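PDB 3KA7: oxidoreductase from Methanosarcina mazei, which binds flavin-adenine dinucleotide and probably catalyses a flavin-dependent oxidation-reduction reaction. Local coordinates for residues Leu69-Ser81 with Thr188-Leu202. Numbering follows the deposited sequence.
Sequences LKEVEASVNIVRS and TGIPEGGCKGIIDAL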
loop_
_atom_site.group_PDB
_atom_site.type_symbol
_atom_site.label_atom_id
_atom_site.label_comp_id
_atom_site.label_asym_id
_atom_site.label_seq_id
_atom_site.Cartn_x
_atom_site.Cartn_y
_atom_site.Cartn_z
ATOM N N LEU A 69 7.861 -6.974 -12.524
ATOM C CA LEU A 69 9.293 -6.728 -12.572
ATOM C C LEU A 69 10.019 -7.753 -13.453
ATOM O O LEU A 69 10.891 -7.388 -14.240
ATOM C CB LEU A 69 9.879 -6.717 -11.161
ATOM C CG LEU A 69 9.441 -5.522 -10.292
ATOM C CD1 LEU A 69 9.940 -5.633 -8.842
ATOM C CD2 LEU A 69 9.933 -4.236 -10.910
ATOM N N LYS A 70 9.674 -9.031 -13.317
ATOM C CA LYS A 70 10.247 -10.039 -14.220
ATOM C C LYS A 70 9.821 -9.824 -15.681
ATOM O O LYS A 70 10.616 -10.030 -16.608
ATOM C CB LYS A 70 9.874 -11.453 -13.765
ATOM C CG LYS A 70 10.500 -11.867 -12.447
ATOM C CD LYS A 70 10.224 -13.351 -12.164
ATOM C CE LYS A 70 10.913 -13.818 -10.888
ATOM N NZ LYS A 70 10.519 -15.225 -10.552
ATOM N N GLU A 71 8.575 -9.415 -15.897
ATOM C CA GLU A 71 8.085 -9.184 -17.258
ATOM C C GLU A 71 8.823 -8.075 -18.006
ATOM O O GLU A 71 8.980 -8.140 -19.238
ATOM C CB GLU A 71 6.589 -8.905 -17.243
ATOM C CG GLU A 71 5.773 -10.143 -16.876
ATOM C CD GLU A 71 4.280 -9.878 -16.806
ATOM O OE1 GLU A 71 3.871 -8.731 -16.511
ATOM O OE2 GLU A 71 3.508 -10.829 -17.035
ATOM N N VAL A 72 9.254 -7.049 -17.274
ATOM C CA VAL A 72 10.004 -5.943 -17.879
ATOM C C VAL A 72 11.507 -6.139 -17.701
ATOM O O VAL A 72 12.311 -5.253 -18.005
ATOM C CB VAL A 72 9.553 -4.558 -17.352
ATOM C CG1 VAL A 72 8.079 -4.305 -17.711
ATOM C CG2 VAL A 72 9.793 -4.439 -15.851
ATOM N N GLU A 73 11.877 -7.316 -17.206
ATOM C CA GLU A 73 13.283 -7.665 -17.017
ATOM C C GLU A 73 14.005 -6.731 -16.068
ATOM O O GLU A 73 15.193 -6.434 -16.255
ATOM C CB GLU A 73 14.015 -7.704 -18.358
ATOM C CG GLU A 73 13.605 -8.868 -19.233
ATOM C CD GLU A 73 14.402 -8.923 -20.516
ATOM O OE1 GLU A 73 14.092 -8.144 -21.445
ATOM O OE2 GLU A 73 15.342 -9.747 -20.596
ATOM N N ALA A 74 13.299 -6.258 -15.045
ATOM C CA ALA A 74 13.948 -5.478 -14.010
ATOM C C ALA A 74 14.667 -6.459 -13.102
ATOM O O ALA A 74 14.226 -7.599 -12.926
ATOM C CB ALA A 74 12.931 -4.654 -13.232
ATOM N N SER A 75 15.786 -6.030 -12.546
ATOM C CA SER A 75 16.587 -6.906 -11.722
ATOM C C SER A 75 16.605 -6.419 -10.282
ATOM O O SER A 75 17.163 -5.373 -9.981
ATOM C CB SER A 75 18.008 -6.964 -12.278
ATOM O OG SER A 75 18.841 -7.709 -11.418
ATOM N N VAL A 76 15.973 -7.171 -9.391
ATOM C CA VAL A 76 16.026 -6.836 -7.970
ATOM C C VAL A 76 15.644 -8.039 -7.128
ATOM O O VAL A 76 14.706 -8.765 -7.457
ATOM C CB VAL A 76 15.147 -5.615 -7.615
ATOM C CG1 VAL A 76 13.764 -5.762 -8.216
ATOM C CG2 VAL A 76 15.061 -5.442 -6.096
ATOM N N ASN A 77 16.405 -8.252 -6.064
ATOM C CA ASN A 77 16.233 -9.395 -5.190
ATOM C C ASN A 77 15.115 -9.128 -4.201
ATOM O O ASN A 77 15.191 -8.180 -3.423
ATOM C CB ASN A 77 17.535 -9.662 -4.424
ATOM C CG ASN A 77 17.437 -10.865 -3.502
ATOM O OD1 ASN A 77 16.780 -11.854 -3.827
ATOM N ND2 ASN A 77 18.103 -10.791 -2.351
ATOM N N ILE A 78 14.073 -9.952 -4.239
ATOM C CA ILE A 78 13.024 -9.871 -3.222
ATOM C C ILE A 78 13.062 -11.139 -2.391
ATOM O O ILE A 78 12.921 -12.239 -2.930
ATOM C CB ILE A 78 11.625 -9.727 -3.841
ATOM C CG1 ILE A 78 11.587 -8.551 -4.818
ATOM C CG2 ILE A 78 10.584 -9.542 -2.739
ATOM C CD1 ILE A 78 10.339 -8.504 -5.685
ATOM N N VAL A 79 13.265 -10.991 -1.090
ATOM C CA VAL A 79 13.316 -12.151 -0.204
ATOM C C VAL A 79 11.962 -12.409 0.431
ATOM O O VAL A 79 11.280 -11.470 0.879
ATOM C CB VAL A 79 14.365 -11.994 0.894
ATOM C CG1 VAL A 79 14.603 -13.341 1.564
ATOM C CG2 VAL A 79 15.682 -11.441 0.311
ATOM N N ARG A 80 11.559 -13.678 0.449
ATOM C CA ARG A 80 10.316 -14.076 1.108
ATOM C C ARG A 80 10.450 -13.958 2.626
ATOM O O ARG A 80 11.411 -14.459 3.220
ATOM C CB ARG A 80 9.926 -15.508 0.715
ATOM C CG ARG A 80 8.688 -16.042 1.408
ATOM C CD ARG A 80 7.414 -15.305 1.025
ATOM N NE ARG A 80 7.105 -15.419 -0.402
ATOM C CZ ARG A 80 6.612 -16.505 -0.989
ATOM N NH1 ARG A 80 6.368 -17.597 -0.279
ATOM N NH2 ARG A 80 6.352 -16.498 -2.294
ATOM N N SER A 81 9.487 -13.289 3.254
ATOM C CA SER A 81 9.503 -13.096 4.700
ATOM C C SER A 81 9.193 -14.398 5.444
ATOM O O SER A 81 8.518 -15.284 4.921
ATOM C CB SER A 81 8.449 -12.069 5.118
ATOM O OG SER A 81 8.723 -10.765 4.642
ATOM N N THR A 188 4.399 -12.133 2.483
ATOM C CA THR A 188 5.143 -10.896 2.299
ATOM C C THR A 188 6.596 -11.166 1.935
ATOM O O THR A 188 7.101 -12.291 2.055
ATOM C CB THR A 188 5.102 -10.029 3.575
ATOM O OG1 THR A 188 5.817 -10.692 4.625
ATOM C CG2 THR A 188 3.680 -9.808 4.033
ATOM N N GLY A 189 7.268 -10.115 1.486
ATOM C CA GLY A 189 8.691 -10.182 1.217
ATOM C C GLY A 189 9.310 -8.800 1.261
ATOM O O GLY A 189 8.599 -7.802 1.309
ATOM N N ILE A 190 10.638 -8.744 1.222
ATOM C CA ILE A 190 11.361 -7.475 1.331
ATOM C C ILE A 190 12.369 -7.316 0.192
ATOM O O ILE A 190 13.236 -8.176 -0.007
ATOM C CB ILE A 190 12.122 -7.373 2.679
ATOM C CG1 ILE A 190 11.149 -7.361 3.865
ATOM C CG2 ILE A 190 13.029 -6.130 2.705
ATOM C CD1 ILE A 190 11.831 -7.762 5.177
ATOM N N PRO A 191 12.264 -6.214 -0.568
ATOM C CA PRO A 191 13.234 -5.979 -1.633
ATOM C C PRO A 191 14.604 -5.558 -1.078
ATOM O O PRO A 191 14.684 -4.731 -0.169
ATOM C CB PRO A 191 12.611 -4.815 -2.419
ATOM C CG PRO A 191 11.820 -4.068 -1.388
ATOM C CD PRO A 191 11.287 -5.118 -0.445
ATOM N N GLU A 192 15.679 -6.103 -1.640
ATOM C CA GLU A 192 17.013 -5.618 -1.307
ATOM C C GLU A 192 17.106 -4.129 -1.641
ATOM O O GLU A 192 16.712 -3.713 -2.728
ATOM C CB GLU A 192 18.071 -6.393 -2.101
ATOM C CG GLU A 192 19.488 -6.182 -1.599
ATOM C CD GLU A 192 20.518 -6.968 -2.391
ATOM O OE1 GLU A 192 20.229 -8.120 -2.787
ATOM O OE2 GLU A 192 21.626 -6.428 -2.609
ATOM N N GLY A 193 17.644 -3.340 -0.717
ATOM C CA GLY A 193 17.767 -1.902 -0.893
ATOM C C GLY A 193 16.519 -1.163 -0.436
ATOM O O GLY A 193 16.433 0.060 -0.546
ATOM N N GLY A 194 15.540 -1.911 0.057
ATOM C CA GLY A 194 14.228 -1.341 0.404
ATOM C C GLY A 194 13.448 -0.895 -0.826
ATOM O O GLY A 194 13.732 -1.328 -1.953
ATOM N N CYS A 195 12.463 -0.026 -0.615
ATOM C CA CYS A 195 11.642 0.484 -1.708
ATOM C C CYS A 195 12.497 0.970 -2.870
ATOM O O CYS A 195 12.200 0.687 -4.033
ATOM C CB CYS A 195 10.779 1.645 -1.234
ATOM S SG CYS A 195 9.450 1.166 -0.126
ATOM N N LYS A 196 13.545 1.719 -2.560
ATOM C CA LYS A 196 14.373 2.294 -3.622
ATOM C C LYS A 196 15.010 1.220 -4.527
ATOM O O LYS A 196 15.292 1.482 -5.691
ATOM C CB LYS A 196 15.447 3.224 -3.041
ATOM C CG LYS A 196 16.155 4.067 -4.102
ATOM C CD LYS A 196 17.254 4.925 -3.484
ATOM C CE LYS A 196 18.314 5.274 -4.543
ATOM N NZ LYS A 196 17.649 5.859 -5.728
ATOM N N GLY A 197 15.218 0.015 -4.007
ATOM C CA GLY A 197 15.762 -1.062 -4.837
ATOM C C GLY A 197 14.883 -1.304 -6.048
ATOM O O GLY A 197 15.376 -1.523 -7.166
ATOM N N ILE A 198 13.570 -1.265 -5.829
ATOM C CA ILE A 198 12.608 -1.488 -6.895
ATOM C C ILE A 198 12.565 -0.289 -7.843
ATOM O O ILE A 198 12.540 -0.451 -9.071
ATOM C CB ILE A 198 11.204 -1.804 -6.306
ATOM C CG1 ILE A 198 11.232 -3.187 -5.632
ATOM C CG2 ILE A 198 10.115 -1.732 -7.388
ATOM C CD1 ILE A 198 10.039 -3.476 -4.752
ATOM N N ILE A 199 12.563 0.910 -7.262
ATOM C CA ILE A 199 12.574 2.156 -8.023
ATOM C C ILE A 199 13.801 2.202 -8.939
ATOM O O ILE A 199 13.678 2.456 -10.138
ATOM C CB ILE A 199 12.546 3.395 -7.080
ATOM C CG1 ILE A 199 11.298 3.351 -6.183
ATOM C CG2 ILE A 199 12.532 4.709 -7.890
ATOM C CD1 ILE A 199 10.003 3.320 -6.973
ATOM N N ASP A 200 14.976 1.929 -8.375
ATOM C CA ASP A 200 16.217 1.940 -9.158
ATOM C C ASP A 200 16.162 0.933 -10.319
ATOM O O ASP A 200 16.571 1.235 -11.451
ATOM C CB ASP A 200 17.405 1.597 -8.258
ATOM C CG ASP A 200 17.829 2.748 -7.369
ATOM O OD1 ASP A 200 17.304 3.865 -7.528
ATOM O OD2 ASP A 200 18.716 2.531 -6.513
ATOM N N ALA A 201 15.672 -0.267 -10.036
ATOM C CA ALA A 201 15.566 -1.312 -11.055
ATOM C C ALA A 201 14.678 -0.884 -12.220
ATOM O O ALA A 201 15.004 -1.132 -13.383
ATOM C CB ALA A 201 15.062 -2.633 -10.444
ATOM N N LEU A 202 13.550 -0.243 -11.914
ATOM C CA LEU A 202 12.666 0.244 -12.960
ATOM C C LEU A 202 13.290 1.384 -13.763
ATOM O O LEU A 202 13.100 1.474 -14.973
ATOM C CB LEU A 202 11.345 0.713 -12.355
ATOM C CG LEU A 202 10.460 -0.429 -11.866
ATOM C CD1 LEU A 202 9.342 0.114 -10.957
ATOM C CD2 LEU A 202 9.867 -1.203 -13.060
HETATM O O HOH W 1 16.764 -3.305 -13.513
#
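A two-stranded antiparallel sheet joins 78-80 to 189-191. At its centre Val79 and Ile190 form the hydrogen-bonded pair: Val79 N reaches Ile190 O at 3.0 Å from above the carbonyl plane, and Ile190 N returns a bond to Val79 O within the plane of the Val79 carbonyl. Gly189 suits its place opposite Arg80, because the strands run so close here that Val79 O and Ile78 CG2 occupy the room a side chain would need. Past the strand, Ser81 N donates to Thr188 O, the same oxygen that Arg80 CD approaches to 3.2 Å, its chain bent at chi2 and chi3. Ser81 OG is hydrogen-bonded to Thr296 O and lies 2.9 Å from Thr188 OG1, and the Ser81 side chain lies near that of the FAD-binding Met56.

At the other end, Glu192 N donates a nearly straight bond (174° at the hydrogen) to Asn77 O, approaching almost in line with its C=O. Between the side chains, Asn77 ND2 makes a weak, 3.4 Å bond to Glu192 OE1, with the amide and carboxylate planes 86° apart. Glu192 and Gly193 are the middle residues of a type II turn, and the positive phi of Gly193 favours glycine there. The turn leads into helix 195-208, which packs against 74-76 within this flavin-binding, amine-oxidase-type fold. With CG2 anti to its backbone N, Val76 directs that methyl toward the carbonyls of Glu192 and Gly197, while CG1 rests on Ala201 CB (4.1 Å). Small Ala201 lets the chain come close, its CB 3.5 Å from Ser75 O, and a water links Ala201 O to Ser75 N. A Schellman motif with Glu73 at C-prime ends helix 64-71, whose Leu69 crosses Leu202 at about a right angle, CD2 to CD2 3.7 Å.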